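Local coordinates for lipoate-protein ligase, putative (Streptococcus pneumoniae, PDB 1VQZ) that is a putative lipoate-protein ligase with an A/B-type ligase domain and a C-terminal region of the bacterial lipoate-ligase kind, at residues Lys50-Val55 against Gly74-Arg79; Asn60-Ile65 against Trp250-Ser255; Ala86-Leu91 against Leu167-Asn172; Leu91-Tyr96 against His158-Phe163. All blocks are in the same frame, centred on the assembly; numbering follows the deposited sequence.

Interaction 1 of 4, residues Lys50-Val55 against Gly74-Arg79; sequences KPSIIV and GIEVVR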
# COMPACT_ATOMS: atom_id res chain seq x y z
N LYS A 50 8.02 -6.22 -12.56
CA LYS A 50 9.46 -6.33 -12.62
C LYS A 50 10.13 -5.78 -11.33
O LYS A 50 9.50 -5.07 -10.58
CB LYS A 50 9.97 -5.56 -13.84
CG LYS A 50 9.95 -4.04 -13.66
CD LYS A 50 9.89 -3.26 -15.01
CE LYS A 50 11.21 -3.30 -15.82
NZ LYS A 50 12.32 -2.58 -15.15
N PRO A 51 11.42 -6.10 -11.07
CA PRO A 51 12.07 -5.60 -9.83
C PRO A 51 11.82 -4.11 -9.51
O PRO A 51 12.18 -3.18 -10.30
CB PRO A 51 13.57 -5.90 -10.04
CG PRO A 51 13.53 -7.18 -10.92
CD PRO A 51 12.32 -6.93 -11.88
N SER A 52 11.26 -3.89 -8.34
CA SER A 52 10.71 -2.59 -7.97
C SER A 52 10.71 -2.39 -6.47
O SER A 52 10.46 -3.34 -5.72
CB SER A 52 9.26 -2.45 -8.49
OG SER A 52 9.15 -2.60 -9.92
N ILE A 53 11.00 -1.17 -6.04
CA ILE A 53 10.67 -0.72 -4.69
C ILE A 53 9.39 0.11 -4.77
O ILE A 53 9.35 1.16 -5.41
CB ILE A 53 11.78 0.11 -4.00
CG1 ILE A 53 13.11 -0.67 -3.99
CG2 ILE A 53 11.32 0.49 -2.58
CD1 ILE A 53 13.08 -1.93 -3.11
N ILE A 54 8.38 -0.36 -4.08
CA ILE A 54 7.11 0.31 -4.01
C ILE A 54 7.00 1.01 -2.65
O ILE A 54 7.06 0.36 -1.61
CB ILE A 54 5.94 -0.65 -4.18
CG1 ILE A 54 6.07 -1.48 -5.48
CG2 ILE A 54 4.63 0.14 -4.25
CD1 ILE A 54 6.20 -0.69 -6.76
N VAL A 55 6.82 2.32 -2.67
CA VAL A 55 6.79 3.13 -1.48
C VAL A 55 5.38 3.52 -1.17
O VAL A 55 4.55 3.64 -2.07
CB VAL A 55 7.77 4.36 -1.50
CG1 VAL A 55 9.19 3.89 -1.78
CG2 VAL A 55 7.35 5.45 -2.51
N GLY A 74 18.93 -1.35 -11.74
CA GLY A 74 17.78 -1.26 -12.64
C GLY A 74 16.41 -1.43 -11.96
O GLY A 74 15.46 -1.86 -12.58
N ILE A 75 16.31 -1.10 -10.69
CA ILE A 75 15.08 -1.35 -9.91
C ILE A 75 14.17 -0.13 -10.09
O ILE A 75 14.64 1.00 -9.89
CB ILE A 75 15.48 -1.58 -8.43
CG1 ILE A 75 16.35 -2.86 -8.33
CG2 ILE A 75 14.25 -1.72 -7.49
CD1 ILE A 75 16.96 -3.09 -6.96
N GLU A 76 12.91 -0.33 -10.48
CA GLU A 76 11.91 0.78 -10.53
C GLU A 76 11.59 1.25 -9.10
O GLU A 76 11.60 0.46 -8.19
CB GLU A 76 10.60 0.31 -11.16
CG GLU A 76 10.66 -0.41 -12.53
CD GLU A 76 11.14 0.47 -13.63
OE1 GLU A 76 11.14 1.69 -13.46
OE2 GLU A 76 11.55 -0.04 -14.69
N VAL A 77 11.31 2.55 -8.93
CA VAL A 77 10.78 3.11 -7.70
C VAL A 77 9.44 3.80 -8.03
O VAL A 77 9.42 4.84 -8.74
CB VAL A 77 11.80 4.07 -6.99
CG1 VAL A 77 11.21 4.73 -5.78
CG2 VAL A 77 13.07 3.33 -6.64
N VAL A 78 8.35 3.27 -7.46
CA VAL A 78 7.00 3.82 -7.67
C VAL A 78 6.22 3.93 -6.37
O VAL A 78 6.26 3.04 -5.53
CB VAL A 78 6.24 2.96 -8.73
CG1 VAL A 78 4.85 3.51 -9.04
CG2 VAL A 78 7.07 2.84 -10.04
N ARG A 79 5.57 5.07 -6.17
CA ARG A 79 4.72 5.29 -5.00
C ARG A 79 3.35 4.73 -5.29
O ARG A 79 2.74 5.05 -6.30
CB ARG A 79 4.65 6.78 -4.70
CG ARG A 79 3.87 7.17 -3.48
CD ARG A 79 3.66 8.64 -3.46
NE ARG A 79 4.86 9.49 -3.32
CZ ARG A 79 5.56 9.67 -2.20
NH1 ARG A 79 5.29 8.99 -1.10
NH2 ARG A 79 6.57 10.53 -2.20
O HOH W 1 13.22 -3.38 -12.80
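E76 carries the polar end of this contact. Its side chain folds at chi2 (-65°) and offers the anti lone pair of OE2 to K50 NZ, a salt bridge of 2.7 Å. K50 bends at chi3 and chi4, which turns NZ onto OE2, and the two chains cross at a slant. A water accepts from K50 NZ and donates to both P51 O and G74 O, so one water links both segments just before their strands begin. Next to the ion pair, S52 OG rests against E76 CB at 3.5 Å, while its own polar partners are K50 O and T23 OG1.

V55 and R79 end the pairing on the other face. V55 CG1 is anti to the carbonyl carbon (chi1 -55°), which leaves CG2 between N and C, 3.7 Å from R79 CB. The R79 head group itself is held by the carbonyl oxygens of Q59, W250 and Y252. Between these ends, I53 CG1 meets I75 CG2 at 3.8 Å. The backbone of I53 bonds to strand 76-79 twice, N to E76 O at 2.8 Å and O from V78 N at 3.1 Å, in a parallel register completed by E76 N to P51 O and V55 N to V78 O.

The two strands belong to a beta-alpha-beta unit whose connecting helix is 67-73. Strand 52-55 is central in a small sheet, with 87-89 on its second edge; helix 23-36 touches the face of S52, I54, E76 and V78, and helix 169-173 packs on I53 and I75.

Interaction 2 of 4, residues Asn60-Ile65 against Trp250-Ser255; sequences NTIEEI and WNYGKS. With EDO (1,2-ethanediol), chain J; EDO (1,2-ethanediol), chain Q.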
# COMPACT_ATOMS: atom_id res chain seq x y z
N ASN A 60 8.59 9.70 2.49
CA ASN A 60 9.52 10.70 2.00
C ASN A 60 10.60 9.95 1.23
O ASN A 60 11.65 9.60 1.77
CB ASN A 60 10.05 11.55 3.16
CG ASN A 60 10.94 12.69 2.69
OD1 ASN A 60 11.30 12.76 1.53
ND2 ASN A 60 11.34 13.55 3.60
N THR A 61 10.27 9.67 -0.03
CA THR A 61 10.98 8.76 -0.91
C THR A 61 12.48 9.05 -0.97
O THR A 61 13.31 8.16 -0.74
CB THR A 61 10.37 8.77 -2.28
OG1 THR A 61 8.93 8.70 -2.15
CG2 THR A 61 10.89 7.60 -3.10
N ILE A 62 12.80 10.32 -1.11
CA ILE A 62 14.20 10.75 -1.26
C ILE A 62 15.03 10.38 -0.05
O ILE A 62 16.23 10.10 -0.16
CB ILE A 62 14.29 12.24 -1.57
CG1 ILE A 62 15.66 12.61 -2.15
CG2 ILE A 62 14.08 13.12 -0.31
CD1 ILE A 62 15.95 11.98 -3.42
N GLU A 63 14.39 10.33 1.11
CA GLU A 63 15.12 10.02 2.34
C GLU A 63 15.14 8.54 2.71
O GLU A 63 15.76 8.18 3.70
CB GLU A 63 14.50 10.80 3.47
CG GLU A 63 14.68 12.29 3.36
CD GLU A 63 16.15 12.68 3.24
OE1 GLU A 63 16.99 12.02 3.89
OE2 GLU A 63 16.45 13.61 2.46
N GLU A 64 14.46 7.71 1.93
CA GLU A 64 14.30 6.26 2.17
C GLU A 64 15.01 5.34 1.20
O GLU A 64 15.29 4.20 1.53
CB GLU A 64 12.85 5.84 2.06
CG GLU A 64 11.83 6.63 2.83
CD GLU A 64 12.18 6.79 4.28
OE1 GLU A 64 12.55 5.78 4.92
OE2 GLU A 64 12.10 7.95 4.76
N ILE A 65 15.24 5.81 -0.02
CA ILE A 65 15.83 4.98 -1.07
C ILE A 65 17.35 5.15 -1.22
O ILE A 65 17.86 6.30 -1.28
CB ILE A 65 15.15 5.32 -2.43
CG1 ILE A 65 13.66 5.00 -2.37
CG2 ILE A 65 15.84 4.61 -3.64
CD1 ILE A 65 13.37 3.54 -2.16
N TRP A 250 5.29 12.71 -8.62
CA TRP A 250 4.48 11.80 -7.86
C TRP A 250 5.33 10.86 -6.99
O TRP A 250 5.05 10.67 -5.82
CB TRP A 250 3.55 10.98 -8.78
CG TRP A 250 2.91 9.85 -8.05
CD1 TRP A 250 3.21 8.50 -8.19
CD2 TRP A 250 1.91 9.93 -7.03
NE1 TRP A 250 2.46 7.76 -7.30
CE2 TRP A 250 1.66 8.60 -6.58
CE3 TRP A 250 1.21 10.99 -6.42
CZ2 TRP A 250 0.75 8.31 -5.59
CZ3 TRP A 250 0.29 10.69 -5.40
CH2 TRP A 250 0.06 9.35 -5.02
N ASN A 251 6.34 10.23 -7.58
CA ASN A 251 7.05 9.13 -6.87
C ASN A 251 7.94 9.67 -5.74
O ASN A 251 8.06 9.03 -4.68
CB ASN A 251 7.89 8.30 -7.87
CG ASN A 251 7.05 7.53 -8.83
OD1 ASN A 251 6.04 6.98 -8.45
ND2 ASN A 251 7.49 7.42 -10.07
N TYR A 252 8.55 10.82 -6.01
CA TYR A 252 9.38 11.55 -5.04
C TYR A 252 8.62 12.80 -4.63
O TYR A 252 7.81 12.75 -3.71
CB TYR A 252 10.73 11.87 -5.68
CG TYR A 252 11.60 10.64 -5.87
CD1 TYR A 252 11.43 9.81 -6.96
CD2 TYR A 252 12.58 10.32 -4.94
CE1 TYR A 252 12.26 8.65 -7.15
CE2 TYR A 252 13.41 9.19 -5.10
CZ TYR A 252 13.22 8.35 -6.19
OH TYR A 252 14.02 7.24 -6.33
N GLY A 253 8.84 13.91 -5.33
CA GLY A 253 7.97 15.08 -5.20
C GLY A 253 8.62 16.27 -4.55
O GLY A 253 9.64 16.14 -3.88
N LYS A 254 8.02 17.44 -4.71
CA LYS A 254 8.59 18.68 -4.24
C LYS A 254 8.52 18.83 -2.73
O LYS A 254 7.55 18.45 -2.09
CB LYS A 254 7.90 19.89 -4.91
N SER A 255 9.56 19.43 -2.16
CA SER A 255 9.54 19.78 -0.74
C SER A 255 8.50 20.86 -0.48
O SER A 255 8.34 21.74 -1.31
CB SER A 255 10.90 20.30 -0.30
OG SER A 255 11.91 19.42 -0.76
C1 EDO J . 10.12 16.08 0.30
O1 EDO J . 11.30 15.27 0.41
C2 EDO J . 9.86 16.65 1.68
O2 EDO J . 11.04 17.33 2.12
C1 EDO Q . 17.73 10.11 -5.94
O1 EDO Q . 17.04 11.33 -6.16
C2 EDO Q . 17.12 9.11 -4.96
O2 EDO Q . 16.91 7.81 -5.60
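T61 stands over the ring of Y252, and the two side chains cross at about a right angle. The methyl CG2 does the touching: it lies 3.8 Å from the ring centroid and 21° off the normal, a CH-pi contact displaced toward the CD2-CE2 rim, with CE2 its nearest ring atom at 3.6 Å. The first torsion of T61 sorts its two branches. CG2 is anti to the backbone N, while OG1 is anti to the carbonyl carbon (chi1 -45°) and meets the backbone of N251, donating to N251 O at 2.7 Å in the plane of that carbonyl. One residue therefore grips its partner segment by a polar and an apolar arm.

Two isoleucines add lighter contacts. I62 CD1 approaches Y252 CD2 at 4.1 Å, and I65, whose side chain also crosses that of the tyrosine nearly perpendicularly, brings CG2 to 4.2 Å from Y252 OH. Y252 OH accepts from O2 of a 1,2-ethanediol at 3.0 Å, and a second 1,2-ethanediol donates to N60 OD1; both probably come from the crystallisation liquor. The ring of Y252 is additionally stacked with W248.

The loop after strand 52-55 is thus docked onto the end of helix 248-251, far along the chain. T61 O accepts from both E64 N and I65 N, which ties down the turn that presents the side chain. N251 O lies at the end of its helix, where carbonyls lack partners from a following turn; the buried threonine hydroxyl supplies a donor to it, while the methyl beside that hydroxyl keeps the aromatic face in apolar company.

Interaction 3 of 4, residues Ala86-Leu91 against Leu167-Asn172; sequences AVYHDL and LSVLAN. With EDO (1,2-ethanediol), chain L.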
# COMPACT_ATOMS: atom_id res chain seq x y z
N ALA A 86 7.89 0.56 2.64
CA ALA A 86 8.47 0.13 1.39
C ALA A 86 8.42 -1.37 1.22
O ALA A 86 8.65 -2.14 2.15
CB ALA A 86 9.91 0.64 1.26
N VAL A 87 8.09 -1.78 0.00
CA VAL A 87 8.00 -3.19 -0.34
C VAL A 87 8.81 -3.50 -1.62
O VAL A 87 8.75 -2.73 -2.56
CB VAL A 87 6.53 -3.59 -0.54
CG1 VAL A 87 6.41 -5.04 -0.74
CG2 VAL A 87 5.73 -3.17 0.68
N TYR A 88 9.53 -4.64 -1.61
CA TYR A 88 10.21 -5.15 -2.79
C TYR A 88 9.35 -6.10 -3.61
O TYR A 88 8.82 -7.10 -3.12
CB TYR A 88 11.54 -5.85 -2.43
CG TYR A 88 12.30 -6.30 -3.65
CD1 TYR A 88 12.85 -5.36 -4.53
CD2 TYR A 88 12.49 -7.66 -3.92
CE1 TYR A 88 13.54 -5.76 -5.67
CE2 TYR A 88 13.18 -8.08 -5.10
CZ TYR A 88 13.70 -7.13 -5.95
OH TYR A 88 14.41 -7.53 -7.04
N HIS A 89 9.23 -5.77 -4.88
CA HIS A 89 8.62 -6.62 -5.87
C HIS A 89 9.65 -7.15 -6.84
O HIS A 89 10.56 -6.42 -7.26
CB HIS A 89 7.60 -5.79 -6.68
CG HIS A 89 6.38 -5.41 -5.93
ND1 HIS A 89 6.40 -4.92 -4.64
CD2 HIS A 89 5.08 -5.31 -6.34
CE1 HIS A 89 5.17 -4.62 -4.26
NE2 HIS A 89 4.36 -4.81 -5.29
N ASP A 90 9.42 -8.38 -7.27
CA ASP A 90 10.10 -8.95 -8.40
C ASP A 90 9.15 -9.85 -9.18
O ASP A 90 7.95 -9.95 -8.86
CB ASP A 90 11.45 -9.59 -7.97
CG ASP A 90 11.32 -10.93 -7.23
OD1 ASP A 90 10.25 -11.55 -7.18
OD2 ASP A 90 12.36 -11.39 -6.68
N LEU A 91 9.68 -10.53 -10.21
CA LEU A 91 8.87 -11.35 -11.07
C LEU A 91 8.24 -12.58 -10.36
O LEU A 91 7.43 -13.25 -10.97
CB LEU A 91 9.66 -11.81 -12.30
CG LEU A 91 9.99 -10.70 -13.28
CD1 LEU A 91 10.70 -11.32 -14.49
CD2 LEU A 91 8.73 -9.88 -13.75
N LEU A 167 14.28 -12.17 -0.99
CA LEU A 167 14.01 -11.44 0.25
C LEU A 167 15.25 -10.65 0.72
O LEU A 167 15.17 -9.98 1.75
CB LEU A 167 13.57 -12.40 1.37
CG LEU A 167 12.36 -13.29 1.09
CD1 LEU A 167 12.14 -14.31 2.26
CD2 LEU A 167 11.13 -12.49 0.79
N SER A 168 16.37 -10.74 -0.00
CA SER A 168 17.61 -10.06 0.40
C SER A 168 17.78 -8.65 -0.18
O SER A 168 18.67 -7.91 0.24
CB SER A 168 18.83 -10.91 0.02
OG SER A 168 19.10 -10.81 -1.37
N VAL A 169 16.94 -8.28 -1.13
CA VAL A 169 17.16 -7.04 -1.87
C VAL A 169 16.73 -5.80 -1.08
O VAL A 169 17.46 -4.82 -1.02
CB VAL A 169 16.45 -7.08 -3.27
CG1 VAL A 169 16.69 -5.80 -4.08
CG2 VAL A 169 16.87 -8.29 -4.03
N LEU A 170 15.55 -5.84 -0.46
CA LEU A 170 14.99 -4.65 0.20
C LEU A 170 15.98 -3.93 1.10
O LEU A 170 16.07 -2.70 1.07
CB LEU A 170 13.74 -5.03 1.05
CG LEU A 170 12.99 -3.84 1.68
CD1 LEU A 170 12.36 -2.93 0.60
CD2 LEU A 170 11.95 -4.38 2.64
N ALA A 171 16.74 -4.68 1.91
CA ALA A 171 17.61 -4.05 2.90
C ALA A 171 18.75 -3.31 2.20
O ALA A 171 19.25 -2.32 2.73
CB ALA A 171 18.18 -5.08 3.88
N ASN A 172 19.16 -3.79 1.02
CA ASN A 172 20.20 -3.14 0.21
C ASN A 172 19.63 -1.93 -0.55
O ASN A 172 20.38 -1.00 -0.85
CB ASN A 172 20.87 -4.13 -0.75
CG ASN A 172 21.66 -5.23 -0.03
OD1 ASN A 172 22.30 -4.98 0.98
ND2 ASN A 172 21.61 -6.45 -0.55
C1 EDO L . 1.48 -1.78 -5.38
O1 EDO L . 1.82 -2.85 -4.53
C2 EDO L . -0.02 -1.70 -5.33
O2 EDO L . -0.51 -0.91 -6.39
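Y88 has CG anti to the backbone N (chi1 -176°), which carries its ring toward V169, and in V169 the branch anti to the backbone N is CG1 (chi1 -179°), set over the CE1 side of that ring. V169 CB lies above the middle of the tyrosine ring, 3.8 Å from its centroid and 9° off the normal, a CH-pi contact. The two methyls spread over the same face: CG1 reaches Y88 CE1 at 3.5 Å, and CG2 reaches Y88 CE2 at 3.8 Å.

L170 packs at the backbone end of Y88 and on A86, just before the strand. Its CB is 4.2 Å from Y88 CB, its CD1 touches A86 CB at 4.4 Å, and CD2 lies 4.0 Å from A86 O. I53 of the central strand 52-55 touches A86, Y88 and L170 alike, so helix 169-173 lies over the face of the small sheet that carries I53 and Y88, with Y69 of helix 67-73 also against V169.

No hydrogen bond links the two segments, although D90 OD2 bonds to D166 N just ahead of the helix. The contact between the segments is therefore one of shape and dispersion, with an aliphatic C-H directed at a pi face as its one directional element.

Interaction 4 of 4, residues Leu91-Tyr96 against His158-Phe163; sequences LNNLNY and HGCLLF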
# COMPACT_ATOMS: atom_id res chain seq x y z
N LEU A 91 9.68 -10.53 -10.21
CA LEU A 91 8.87 -11.35 -11.07
C LEU A 91 8.24 -12.58 -10.36
O LEU A 91 7.43 -13.25 -10.97
CB LEU A 91 9.66 -11.81 -12.30
CG LEU A 91 9.99 -10.70 -13.28
CD1 LEU A 91 10.70 -11.32 -14.49
CD2 LEU A 91 8.73 -9.88 -13.75
N ASN A 92 8.65 -12.85 -9.13
CA ASN A 92 8.10 -13.92 -8.32
C ASN A 92 7.26 -13.43 -7.12
O ASN A 92 6.94 -14.20 -6.15
CB ASN A 92 9.22 -14.85 -7.88
CG ASN A 92 9.72 -15.69 -9.01
OD1 ASN A 92 8.96 -16.45 -9.57
ND2 ASN A 92 10.99 -15.53 -9.37
N ASN A 93 6.86 -12.17 -7.22
CA ASN A 93 5.92 -11.54 -6.27
C ASN A 93 4.61 -11.37 -6.99
O ASN A 93 4.57 -10.67 -7.98
CB ASN A 93 6.46 -10.18 -5.83
CG ASN A 93 5.52 -9.46 -4.89
OD1 ASN A 93 5.43 -9.81 -3.73
ND2 ASN A 93 4.87 -8.41 -5.37
N LEU A 94 3.56 -12.01 -6.49
CA LEU A 94 2.27 -11.99 -7.16
C LEU A 94 1.37 -11.03 -6.41
O LEU A 94 1.04 -11.26 -5.25
CB LEU A 94 1.63 -13.39 -7.17
CG LEU A 94 0.27 -13.51 -7.87
CD1 LEU A 94 0.36 -13.07 -9.28
CD2 LEU A 94 -0.25 -14.96 -7.78
N ASN A 95 1.01 -9.96 -7.11
CA ASN A 95 0.11 -8.91 -6.60
C ASN A 95 -1.33 -9.31 -6.82
O ASN A 95 -1.68 -9.91 -7.82
CB ASN A 95 0.44 -7.57 -7.33
CG ASN A 95 1.87 -7.08 -7.04
OD1 ASN A 95 2.73 -7.00 -7.94
ND2 ASN A 95 2.14 -6.87 -5.79
N TYR A 96 -2.18 -8.96 -5.86
CA TYR A 96 -3.62 -9.18 -5.99
C TYR A 96 -4.31 -7.85 -5.74
O TYR A 96 -3.81 -6.99 -4.96
CB TYR A 96 -4.17 -10.27 -5.02
CG TYR A 96 -4.05 -9.91 -3.55
CD1 TYR A 96 -2.90 -10.22 -2.81
CD2 TYR A 96 -5.08 -9.22 -2.92
CE1 TYR A 96 -2.80 -9.85 -1.47
CE2 TYR A 96 -4.98 -8.84 -1.61
CZ TYR A 96 -3.86 -9.15 -0.88
OH TYR A 96 -3.85 -8.75 0.44
N HIS A 158 -5.52 -4.64 -1.43
CA HIS A 158 -4.51 -5.14 -2.35
C HIS A 158 -3.26 -5.56 -1.60
O HIS A 158 -3.04 -5.19 -0.43
CB HIS A 158 -4.23 -4.19 -3.53
CG HIS A 158 -3.57 -2.89 -3.18
ND1 HIS A 158 -3.08 -2.02 -4.13
CD2 HIS A 158 -3.33 -2.32 -1.97
CE1 HIS A 158 -2.57 -0.96 -3.52
NE2 HIS A 158 -2.68 -1.13 -2.21
N GLY A 159 -2.47 -6.39 -2.24
CA GLY A 159 -1.28 -6.86 -1.55
C GLY A 159 -0.46 -7.80 -2.37
O GLY A 159 -0.70 -7.93 -3.55
N CYS A 160 0.49 -8.45 -1.69
CA CYS A 160 1.57 -9.26 -2.29
C CYS A 160 1.52 -10.70 -1.75
O CYS A 160 1.44 -10.93 -0.54
CB CYS A 160 2.95 -8.67 -1.88
SG CYS A 160 3.18 -6.99 -2.46
N LEU A 161 1.59 -11.67 -2.65
CA LEU A 161 1.79 -13.07 -2.28
C LEU A 161 3.25 -13.41 -2.62
O LEU A 161 3.68 -13.24 -3.77
CB LEU A 161 0.84 -13.94 -3.08
CG LEU A 161 -0.63 -13.83 -2.67
CD1 LEU A 161 -1.56 -14.07 -3.84
CD2 LEU A 161 -0.94 -14.84 -1.56
N LEU A 162 4.01 -13.83 -1.61
CA LEU A 162 5.44 -14.14 -1.79
C LEU A 162 5.54 -15.55 -2.31
O LEU A 162 5.36 -16.50 -1.57
CB LEU A 162 6.24 -14.01 -0.48
CG LEU A 162 6.08 -12.70 0.31
CD1 LEU A 162 6.90 -12.73 1.62
CD2 LEU A 162 6.44 -11.52 -0.54
N PHE A 163 5.81 -15.66 -3.62
CA PHE A 163 5.94 -16.93 -4.23
C PHE A 163 7.39 -17.39 -4.27
O PHE A 163 7.69 -18.50 -3.81
CB PHE A 163 5.22 -16.99 -5.58
CG PHE A 163 5.20 -18.37 -6.16
CD1 PHE A 163 6.25 -18.82 -6.95
CD2 PHE A 163 4.15 -19.22 -5.86
CE1 PHE A 163 6.24 -20.14 -7.41
CE2 PHE A 163 4.13 -20.51 -6.31
CZ PHE A 163 5.17 -20.97 -7.07
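L94 and L161 form a hydrogen-bonded antiparallel pair, with L161 N to L94 O at 2.7 Å and L94 N to L161 O at 3.0 Å. Y96 and G159 make the next such pair, and beyond the strand end F163 N still bonds to N92 O. Weaker C-H contacts fill in between: N95 CA-H contacts G159 O, and H158 CA-H makes a more bent contact with Y96 O.

The strands, 93-101 and 154-162, are neighbours inside the large mixed sheet of the A/B-ligase-type domain, whose family is grouped in one clan with class II tRNA synthetases. On the other flank of 154-162 runs strand 141-151, which bonds to H158, C160 and L162.

Aromatic contact is concentrated at Y96. With CG between the backbone N and the carbonyl carbon (chi1 65°), the ring folds back over its partner strand, and G159 N lies 3.3 Å above its plane, toward the rim. Having no side chain, G159 lets the ring settle directly on the backbone. The phenol bonds to N146 OD1, and F113 stacks with the ring.

Polar side chains meet on the face of N93, N95 and C160. N93 ND2 makes a weak bond to C160 SG at 3.7 Å, and N93 OD1 touches C160 CB at 3.3 Å.

Apolar contact lies on the opposite face, where L94 CB and L161 CB are 4.2 Å apart and helix 206-220 packs against L94.

In the fold
Interactions 1 and 4 are the backbone-bonded contacts, one parallel in the small sheet and one antiparallel in the large sheet, and interaction 4 is the more deeply buried. Interaction 3 is a surface contact of apolar side chains, joined to interaction 1 by the backbone bonds of strand 52-55 with 87-89 and to interaction 4 by H89, which packs on N95 and C160. Interaction 2 is buried but small, and relies on one side-chain bond and one ring face. It meets interaction 1 through R79, which bonds to W250 O and Y252 O, whereas interactions 3 and 4 do not touch it; along the chain both are nested within its loop.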